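Local structure of beta-L-arabinobiosidase (Bacteroides thetaiotaomicron, 5MQR) at residues Phe304-Trp312 with Thr323-Arg331; Ala479-Ile489 with Arg501-Ile509. The protein is a gut-bacterial glycoside hydrolase of pectin breakdown, probably cleaving glycosidic bonds as a beta-L-arabinobiosidase. One frame throughout, in Å; residues are numbered along the deposited sequence.

Contact 1 of 2, residues Phe304-Trp312 with Thr323-Arg331; sequences FVNSNAKIW and TVYNPSEFR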
loop_
_atom_site.group_PDB
_atom_site.type_symbol
_atom_site.label_atom_id
_atom_site.label_comp_id
_atom_site.label_asym_id
_atom_site.label_seq_id
_atom_site.Cartn_x
_atom_site.Cartn_y
_atom_site.Cartn_z
ATOM N N PHE A 304 21.015 -12.774 -2.542
ATOM C CA PHE A 304 20.025 -13.759 -2.963
ATOM C C PHE A 304 20.400 -15.139 -2.418
ATOM O O PHE A 304 21.556 -15.579 -2.494
ATOM C CB PHE A 304 19.877 -13.825 -4.503
ATOM C CG PHE A 304 18.902 -12.848 -5.063
ATOM C CD1 PHE A 304 19.308 -11.572 -5.449
ATOM C CD2 PHE A 304 17.570 -13.196 -5.216
ATOM C CE1 PHE A 304 18.395 -10.649 -5.949
ATOM C CE2 PHE A 304 16.656 -12.291 -5.745
ATOM C CZ PHE A 304 17.073 -11.010 -6.102
ATOM N N VAL A 305 19.409 -15.794 -1.832
ATOM C CA VAL A 305 19.513 -17.195 -1.468
ATOM C C VAL A 305 18.798 -17.954 -2.582
ATOM O O VAL A 305 17.604 -17.785 -2.790
ATOM C CB VAL A 305 18.893 -17.449 -0.071
ATOM C CG1 VAL A 305 19.111 -18.893 0.377
ATOM C CG2 VAL A 305 19.508 -16.464 0.923
ATOM N N ASN A 306 19.559 -18.773 -3.298
ATOM C CA ASN A 306 19.092 -19.470 -4.466
ATOM C C ASN A 306 20.137 -20.504 -4.784
ATOM O O ASN A 306 21.326 -20.352 -4.473
ATOM C CB ASN A 306 18.894 -18.514 -5.662
ATOM C CG ASN A 306 18.134 -19.151 -6.826
ATOM O OD1 ASN A 306 18.594 -19.113 -7.968
ATOM N ND2 ASN A 306 16.983 -19.756 -6.540
ATOM N N SER A 307 19.684 -21.570 -5.414
ATOM C CA SER A 307 20.557 -22.684 -5.708
ATOM C C SER A 307 20.297 -23.114 -7.151
ATOM O O SER A 307 20.456 -22.306 -8.058
ATOM C CB SER A 307 20.327 -23.779 -4.654
ATOM O OG SER A 307 21.056 -24.943 -4.948
ATOM N N ASN A 308 19.799 -24.331 -7.337
ATOM C CA ASN A 308 19.872 -25.037 -8.580
ATOM C C ASN A 308 18.561 -25.115 -9.348
ATOM O O ASN A 308 18.523 -25.685 -10.423
ATOM C CB ASN A 308 20.312 -26.469 -8.263
ATOM C CG ASN A 308 21.327 -26.958 -9.242
ATOM O OD1 ASN A 308 22.337 -26.292 -9.454
ATOM N ND2 ASN A 308 21.067 -28.105 -9.875
ATOM N N ALA A 309 17.484 -24.573 -8.800
ATOM C CA ALA A 309 16.153 -24.826 -9.334
ATOM C C ALA A 309 15.565 -23.662 -10.173
ATOM O O ALA A 309 14.333 -23.562 -10.297
ATOM C CB ALA A 309 15.229 -25.196 -8.185
ATOM N N LYS A 310 16.453 -22.846 -10.761
ATOM C CA LYS A 310 16.143 -21.610 -11.534
ATOM C C LYS A 310 15.612 -20.409 -10.722
ATOM O O LYS A 310 14.939 -20.553 -9.697
ATOM C CB LYS A 310 15.143 -21.833 -12.674
ATOM C CG LYS A 310 15.507 -22.848 -13.727
ATOM C CD LYS A 310 14.434 -22.869 -14.815
ATOM C CE LYS A 310 14.776 -23.876 -15.913
ATOM N NZ LYS A 310 13.784 -23.908 -17.024
ATOM N N ILE A 311 15.901 -19.224 -11.244
ATOM C CA ILE A 311 15.313 -17.981 -10.771
ATOM C C ILE A 311 14.749 -17.254 -12.006
ATOM O O ILE A 311 15.368 -17.233 -13.081
ATOM C CB ILE A 311 16.341 -17.135 -9.999
ATOM C CG1 ILE A 311 15.769 -15.739 -9.673
ATOM C CG2 ILE A 311 17.648 -17.004 -10.772
ATOM C CD1 ILE A 311 16.504 -15.011 -8.545
ATOM N N TRP A 312 13.547 -16.723 -11.861
ATOM C CA TRP A 312 12.885 -16.001 -12.914
ATOM C C TRP A 312 12.749 -14.559 -12.500
ATOM O O TRP A 312 12.229 -14.275 -11.430
ATOM C CB TRP A 312 11.486 -16.549 -13.109
ATOM C CG TRP A 312 10.670 -15.719 -14.032
ATOM C CD1 TRP A 312 9.654 -14.885 -13.697
ATOM C CD2 TRP A 312 10.843 -15.603 -15.439
ATOM N NE1 TRP A 312 9.155 -14.283 -14.807
ATOM C CE2 TRP A 312 9.868 -14.700 -15.900
ATOM C CE3 TRP A 312 11.718 -16.192 -16.365
ATOM C CZ2 TRP A 312 9.737 -14.360 -17.264
ATOM C CZ3 TRP A 312 11.587 -15.864 -17.711
ATOM C CH2 TRP A 312 10.590 -14.963 -18.150
ATOM N N THR A 323 11.327 -10.999 -8.891
ATOM C CA THR A 323 11.997 -12.285 -9.075
ATOM C C THR A 323 11.183 -13.347 -8.363
ATOM O O THR A 323 10.612 -13.070 -7.313
ATOM C CB THR A 323 13.435 -12.274 -8.545
ATOM O OG1 THR A 323 13.487 -11.511 -7.333
ATOM C CG2 THR A 323 14.337 -11.665 -9.544
ATOM N N VAL A 324 11.104 -14.535 -8.960
ATOM C CA VAL A 324 10.419 -15.692 -8.381
ATOM C C VAL A 324 11.402 -16.847 -8.396
ATOM O O VAL A 324 12.057 -17.101 -9.400
ATOM C CB VAL A 324 9.131 -16.028 -9.159
ATOM C CG1 VAL A 324 8.422 -17.239 -8.570
ATOM C CG2 VAL A 324 8.198 -14.813 -9.121
ATOM N N TYR A 325 11.549 -17.499 -7.251
ATOM C CA TYR A 325 12.628 -18.450 -7.030
ATOM C C TYR A 325 12.443 -19.210 -5.737
ATOM O O TYR A 325 11.663 -18.807 -4.890
ATOM C CB TYR A 325 13.992 -17.751 -6.999
ATOM C CG TYR A 325 14.197 -16.671 -5.936
ATOM C CD1 TYR A 325 13.550 -15.437 -6.019
ATOM C CD2 TYR A 325 15.070 -16.864 -4.876
ATOM C CE1 TYR A 325 13.763 -14.430 -5.067
ATOM C CE2 TYR A 325 15.281 -15.867 -3.920
ATOM C CZ TYR A 325 14.627 -14.652 -4.025
ATOM O OH TYR A 325 14.811 -13.692 -3.085
ATOM N N ASN A 326 13.196 -20.299 -5.600
ATOM C CA ASN A 326 13.360 -21.003 -4.322
ATOM C C ASN A 326 14.452 -20.253 -3.545
ATOM O O ASN A 326 15.592 -20.281 -3.968
ATOM C CB ASN A 326 13.762 -22.474 -4.527
ATOM C CG ASN A 326 12.751 -23.251 -5.381
ATOM O OD1 ASN A 326 13.000 -23.539 -6.579
ATOM N ND2 ASN A 326 11.608 -23.594 -4.777
ATOM N N PRO A 327 14.097 -19.597 -2.415
ATOM C CA PRO A 327 15.023 -18.815 -1.603
ATOM C C PRO A 327 15.804 -19.726 -0.641
ATOM O O PRO A 327 15.827 -19.513 0.575
ATOM C CB PRO A 327 14.080 -17.860 -0.864
ATOM C CG PRO A 327 12.896 -18.725 -0.588
ATOM C CD PRO A 327 12.752 -19.611 -1.792
ATOM N N SER A 328 16.433 -20.756 -1.194
ATOM C CA SER A 328 16.825 -21.893 -0.400
ATOM C C SER A 328 17.717 -22.829 -1.174
ATOM O O SER A 328 17.738 -22.801 -2.413
ATOM C CB SER A 328 15.562 -22.643 0.055
ATOM O OG SER A 328 15.901 -23.740 0.891
ATOM N N GLU A 329 18.454 -23.652 -0.429
ATOM C CA GLU A 329 19.223 -24.769 -1.014
ATOM C C GLU A 329 18.333 -26.015 -1.258
ATOM O O GLU A 329 18.744 -26.956 -1.927
ATOM C CB GLU A 329 20.436 -25.114 -0.148
ATOM C CG GLU A 329 21.502 -24.014 -0.147
ATOM C CD GLU A 329 22.170 -23.818 -1.513
ATOM O OE1 GLU A 329 22.454 -24.839 -2.185
ATOM O OE2 GLU A 329 22.387 -22.652 -1.939
ATOM N N PHE A 330 17.117 -25.985 -0.722
ATOM C CA PHE A 330 16.086 -26.982 -0.989
ATOM C C PHE A 330 15.112 -26.343 -1.962
ATOM O O PHE A 330 15.040 -25.106 -2.050
ATOM C CB PHE A 330 15.377 -27.361 0.304
ATOM C CG PHE A 330 16.306 -27.899 1.361
ATOM C CD1 PHE A 330 16.995 -27.037 2.206
ATOM C CD2 PHE A 330 16.492 -29.262 1.504
ATOM C CE1 PHE A 330 17.849 -27.521 3.178
ATOM C CE2 PHE A 330 17.365 -29.766 2.464
ATOM C CZ PHE A 330 18.049 -28.888 3.308
ATOM N N ARG A 331 14.357 -27.156 -2.692
ATOM C CA ARG A 331 13.427 -26.606 -3.666
ATOM C C ARG A 331 12.081 -26.268 -3.056
ATOM O O ARG A 331 11.050 -26.652 -3.568
ATOM C CB ARG A 331 13.325 -27.526 -4.885
ATOM C CG ARG A 331 14.693 -27.784 -5.478
ATOM C CD ARG A 331 14.624 -28.505 -6.802
ATOM N NE ARG A 331 15.964 -28.761 -7.327
ATOM C CZ ARG A 331 16.281 -28.930 -8.614
ATOM N NH1 ARG A 331 15.357 -28.907 -9.576
ATOM N NH2 ARG A 331 17.555 -29.123 -8.950
HETATM O O HOH W 1 16.758 -14.469 -1.102
HETATM O O HOH W 2 14.838 -21.778 -7.485
HETATM O O HOH W 3 23.770 -22.178 -4.356
#

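Contact 2 of 2, residues Ala479-Ile489 with Arg501-Ile509; sequences AGQNDKGILQI and RLELTPDGI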
loop_
_atom_site.group_PDB
_atom_site.type_symbol
_atom_site.label_atom_id
_atom_site.label_comp_id
_atom_site.label_asym_id
_atom_site.label_seq_id
_atom_site.Cartn_x
_atom_site.Cartn_y
_atom_site.Cartn_z
ATOM N N ALA A 479 -20.862 -28.188 5.722
ATOM C CA ALA A 479 -20.105 -29.363 5.301
ATOM C C ALA A 479 -21.013 -30.318 4.530
ATOM O O ALA A 479 -22.131 -30.595 4.955
ATOM C CB ALA A 479 -19.540 -30.066 6.528
ATOM N N GLY A 480 -20.529 -30.863 3.422
ATOM C CA GLY A 480 -21.309 -31.826 2.640
ATOM C C GLY A 480 -21.408 -33.239 3.213
ATOM O O GLY A 480 -21.974 -34.123 2.568
ATOM N N GLN A 481 -20.835 -33.459 4.397
ATOM C CA GLN A 481 -20.742 -34.768 5.033
ATOM C C GLN A 481 -20.254 -34.541 6.455
ATOM O O GLN A 481 -19.714 -33.474 6.751
ATOM C CB GLN A 481 -19.766 -35.682 4.280
ATOM C CG GLN A 481 -18.295 -35.236 4.304
ATOM C CD GLN A 481 -18.068 -33.896 3.639
ATOM O OE1 GLN A 481 -18.394 -33.720 2.469
ATOM N NE2 GLN A 481 -17.510 -32.948 4.373
ATOM N N ASN A 482 -20.439 -35.530 7.324
ATOM C CA ASN A 482 -19.858 -35.511 8.674
ATOM C C ASN A 482 -19.236 -36.864 9.126
ATOM O O ASN A 482 -18.970 -37.079 10.319
ATOM C CB ASN A 482 -20.930 -35.037 9.676
ATOM C CG ASN A 482 -21.996 -36.100 9.973
ATOM O OD1 ASN A 482 -22.113 -37.114 9.272
ATOM N ND2 ASN A 482 -22.786 -35.853 11.008
ATOM N N ASP A 483 -18.994 -37.766 8.182
ATOM C CA ASP A 483 -18.453 -39.086 8.507
ATOM C C ASP A 483 -17.134 -39.369 7.779
ATOM O O ASP A 483 -16.641 -40.482 7.824
ATOM C CB ASP A 483 -19.503 -40.161 8.191
ATOM C CG ASP A 483 -19.905 -40.189 6.718
ATOM O OD1 ASP A 483 -19.451 -39.350 5.917
ATOM O OD2 ASP A 483 -20.713 -41.060 6.359
ATOM N N LYS A 484 -16.576 -38.355 7.115
ATOM C CA LYS A 484 -15.321 -38.471 6.375
ATOM C C LYS A 484 -14.732 -37.065 6.143
ATOM O O LYS A 484 -15.434 -36.055 6.288
ATOM C CB LYS A 484 -15.541 -39.163 5.031
ATOM C CG LYS A 484 -16.438 -38.390 4.073
ATOM C CD LYS A 484 -16.590 -39.086 2.728
ATOM C CE LYS A 484 -17.591 -40.242 2.767
ATOM N NZ LYS A 484 -18.988 -39.751 2.896
ATOM N N GLY A 485 -13.462 -37.018 5.759
ATOM C CA GLY A 485 -12.783 -35.763 5.488
ATOM C C GLY A 485 -12.398 -34.995 6.746
ATOM O O GLY A 485 -12.772 -35.348 7.875
ATOM N N ILE A 486 -11.666 -33.917 6.530
ATOM C CA ILE A 486 -11.296 -33.016 7.603
ATOM C C ILE A 486 -11.240 -31.590 7.056
ATOM O O ILE A 486 -10.843 -31.383 5.914
ATOM C CB ILE A 486 -9.963 -33.464 8.259
ATOM C CG1 ILE A 486 -9.664 -32.644 9.528
ATOM C CG2 ILE A 486 -8.806 -33.327 7.283
ATOM C CD1 ILE A 486 -8.530 -33.207 10.390
ATOM N N LEU A 487 -11.689 -30.621 7.858
ATOM C CA LEU A 487 -11.451 -29.203 7.565
ATOM C C LEU A 487 -10.743 -28.572 8.745
ATOM O O LEU A 487 -11.260 -28.604 9.859
ATOM C CB LEU A 487 -12.755 -28.461 7.302
ATOM C CG LEU A 487 -12.590 -26.987 6.932
ATOM C CD1 LEU A 487 -11.957 -26.808 5.558
ATOM C CD2 LEU A 487 -13.939 -26.320 6.991
ATOM N N GLN A 488 -9.551 -28.025 8.509
ATOM C CA GLN A 488 -8.851 -27.258 9.549
ATOM C C GLN A 488 -8.971 -25.772 9.274
ATOM O O GLN A 488 -8.791 -25.356 8.138
ATOM C CB GLN A 488 -7.394 -27.650 9.612
ATOM C CG GLN A 488 -7.214 -29.109 9.974
ATOM C CD GLN A 488 -5.799 -29.417 10.376
ATOM O OE1 GLN A 488 -4.845 -28.812 9.858
ATOM N NE2 GLN A 488 -5.646 -30.344 11.321
ATOM N N ILE A 489 -9.271 -25.000 10.320
ATOM C CA ILE A 489 -9.353 -23.548 10.254
ATOM C C ILE A 489 -8.307 -22.955 11.219
ATOM O O ILE A 489 -8.419 -23.109 12.439
ATOM C CB ILE A 489 -10.776 -23.039 10.595
ATOM C CG1 ILE A 489 -11.803 -23.654 9.658
ATOM C CG2 ILE A 489 -10.857 -21.522 10.433
ATOM C CD1 ILE A 489 -13.229 -23.388 10.070
ATOM N N ARG A 501 -6.610 -23.419 16.288
ATOM C CA ARG A 501 -7.128 -24.217 15.188
ATOM C C ARG A 501 -8.516 -24.749 15.543
ATOM O O ARG A 501 -8.721 -25.217 16.655
ATOM C CB ARG A 501 -6.191 -25.378 14.875
ATOM C CG ARG A 501 -6.793 -26.479 14.006
ATOM C CD ARG A 501 -5.764 -27.538 13.654
ATOM N NE ARG A 501 -4.660 -26.919 12.918
ATOM C CZ ARG A 501 -3.381 -27.295 12.945
ATOM N NH1 ARG A 501 -2.981 -28.354 13.653
ATOM N NH2 ARG A 501 -2.487 -26.601 12.239
ATOM N N LEU A 502 -9.442 -24.668 14.584
ATOM C CA LEU A 502 -10.750 -25.324 14.667
ATOM C C LEU A 502 -10.760 -26.425 13.613
ATOM O O LEU A 502 -10.085 -26.290 12.589
ATOM C CB LEU A 502 -11.899 -24.334 14.436
ATOM C CG LEU A 502 -11.770 -22.964 15.134
ATOM C CD1 LEU A 502 -12.868 -22.008 14.681
ATOM C CD2 LEU A 502 -11.716 -23.094 16.650
ATOM N N GLU A 503 -11.507 -27.496 13.872
ATOM C CA GLU A 503 -11.502 -28.697 13.023
ATOM C C GLU A 503 -12.894 -29.260 12.870
ATOM O O GLU A 503 -13.574 -29.405 13.870
ATOM C CB GLU A 503 -10.648 -29.813 13.653
ATOM C CG GLU A 503 -9.368 -30.140 12.924
ATOM C CD GLU A 503 -8.491 -31.164 13.651
ATOM O OE1 GLU A 503 -9.044 -32.006 14.383
ATOM O OE2 GLU A 503 -7.239 -31.124 13.476
ATOM N N LEU A 504 -13.300 -29.588 11.646
ATOM C CA LEU A 504 -14.427 -30.480 11.447
ATOM C C LEU A 504 -13.815 -31.851 11.230
ATOM O O LEU A 504 -13.051 -32.025 10.313
ATOM C CB LEU A 504 -15.264 -30.051 10.245
ATOM C CG LEU A 504 -16.042 -28.738 10.372
ATOM C CD1 LEU A 504 -16.658 -28.394 9.034
ATOM C CD2 LEU A 504 -17.119 -28.780 11.440
ATOM N N THR A 505 -14.106 -32.803 12.096
ATOM C CA THR A 505 -13.458 -34.124 12.083
ATOM C C THR A 505 -14.285 -35.146 11.305
ATOM O O THR A 505 -15.506 -34.968 11.123
ATOM C CB THR A 505 -13.273 -34.699 13.517
ATOM O OG1 THR A 505 -14.550 -34.989 14.106
ATOM C CG2 THR A 505 -12.532 -33.711 14.412
ATOM N N PRO A 506 -13.634 -36.237 10.866
ATOM C CA PRO A 506 -14.382 -37.303 10.178
ATOM C C PRO A 506 -15.297 -38.137 11.063
ATOM O O PRO A 506 -16.015 -38.952 10.526
ATOM C CB PRO A 506 -13.279 -38.166 9.549
ATOM C CG PRO A 506 -12.042 -37.870 10.322
ATOM C CD PRO A 506 -12.170 -36.474 10.849
ATOM N N ASP A 507 -15.279 -37.953 12.386
ATOM C CA ASP A 507 -16.332 -38.524 13.270
ATOM C C ASP A 507 -17.405 -37.521 13.734
ATOM O O ASP A 507 -18.080 -37.745 14.731
ATOM C CB ASP A 507 -15.740 -39.329 14.456
ATOM C CG ASP A 507 -14.685 -38.575 15.251
ATOM O OD1 ASP A 507 -14.576 -37.323 15.192
ATOM O OD2 ASP A 507 -13.930 -39.266 15.959
ATOM N N GLY A 508 -17.583 -36.439 12.980
ATOM C CA GLY A 508 -18.718 -35.554 13.162
ATOM C C GLY A 508 -18.582 -34.541 14.285
ATOM O O GLY A 508 -19.593 -34.055 14.787
ATOM N N ILE A 509 -17.353 -34.208 14.675
ATOM C CA ILE A 509 -17.126 -33.298 15.795
ATOM C C ILE A 509 -16.528 -31.972 15.278
ATOM O O ILE A 509 -15.665 -31.961 14.406
ATOM C CB ILE A 509 -16.233 -33.953 16.877
ATOM C CG1 ILE A 509 -16.933 -35.177 17.484
ATOM C CG2 ILE A 509 -15.905 -32.960 17.985
ATOM C CD1 ILE A 509 -16.032 -36.069 18.328
#

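Contact 1 of 2, residues Phe304-Trp312 with Thr323-Arg331
Tyr325 packs against Phe304, Val305 and Ile311. Its CG sits between the backbone N and the carbonyl carbon (chi1 59°), which lays the ring alongside Ile311. Ile311 CD1 covers one face, 4.2 Å from the ring centroid. Phe304 comes in at an oblique tilt, with its CD2 3.5 Å from Tyr325 CZ. Val305 O lies at the ring edge, in plane, 3.2 Å from Tyr325 CE2. The same carbonyl takes a CA-H...O contact from Pro327, and Val305 CG1 touches Pro327 O. A water links Val305 N to Tyr325 OH, which also bonds Ser337. With an alanine in place of Tyr325, Ile311 and Phe304 would probably lose their shared partner, and the water and Ser337 their hydroxyl. Asn306 ND2 gives a 3.0 Å bond to Asn326 O, and the acceptor lies in its amide plane. A second water joins Asn306 ND2 to Lys310 O and to Asn326 N and OD1. Asn326 ND2 hydrogen-bonds Pro369 O. Ala309 CB lies 3.2 Å from Asn326 OD1 and sits over one face of the Arg331 guanidinium, toward its rim. That guanidinium bonds Gln370 and the phosphotyrosine at 371. Trp312 and Val324 pair through two nearly straight backbone bonds. The hairpin 311-315/321-325 forms half of a four-stranded antiparallel sheet, consistent with a propeller blade. Strand 334-339 pairs with 321-325 on the side away from 311-315.

Contact 2 of 2, residues Ala479-Ile489 with Arg501-Ile509
Leu487 and Leu504 lie side by side and point the same way, with Leu487 CD2 4.0 Å from Leu504 CD1. Ala479 CB reaches the same Leu504 methyl at 4.2 Å. Next along the ladder, Ile489 and Leu502 pair on this face. Leu477 and Tyr602, from strands 470-479 and 600-610 of another sheet, pack on Leu487 and Leu504; Phe475 packs on Ile489, and Phe510 and Met512 on Leu502. The face is thus the inner, apolar one of two packed sheets. Backbone bonds run both ways between Leu487 and Leu504 and between Ile489 and Leu502. Gln488 and Glu503 form the non-hydrogen-bonded pair between them and turn to the other face. There the chemistry is polar. Gln488 NE2 bonds Glu503 OE2 at 2.8 Å, bent to 138°, on the anti side of the carboxylate. The amide and carboxylate planes are 10° apart. Glu503 OE1 makes a salt bridge with Arg511. The Arg501 chain bends at chi3 (-60°), which brings its guanidinium beside the Gln488 amide and nearly parallel to it. Gln488 OE1 stands 3.6 Å above the guanidinium plane, toward the rim, and bonds Arg570. Arg501 NE pairs with Asp490. Ile486 CD1 rests on Glu503 CD at 3.8 Å. At the ladder's end Pro506, second in a type I turn from Thr505 to Gly508, has its CD 3.2 Å from Gly485 O. The chemistry implies a two-sided strand pair: leucine and isoleucine join the sheets, while the Gln488 amide is bonded to Glu503 at one end and Arg570 at the other, with Arg501 packed over it, which probably fixes its rotation.

How the contacts relate
Contacts 1 and 2 share no strand. Their centres are 36 Å apart, and they do not touch. Each joins the two arms of a beta hairpin, but in different sheets: a four-stranded one in the BNR repeat-like region for contact 1, a larger sheet in the sialidase-like CBM region for contact 2. Contact 1 is mostly buried. It has little strand pairing and relies on an aromatic ring at the strand end, with amides and waters in the loops beyond it. Contact 2 is partly buried, with exposed residues at its turns. It has a longer backbone ladder with apolar and polar residues divided between two faces, and ionic pairs with neighbouring residues on the polar one.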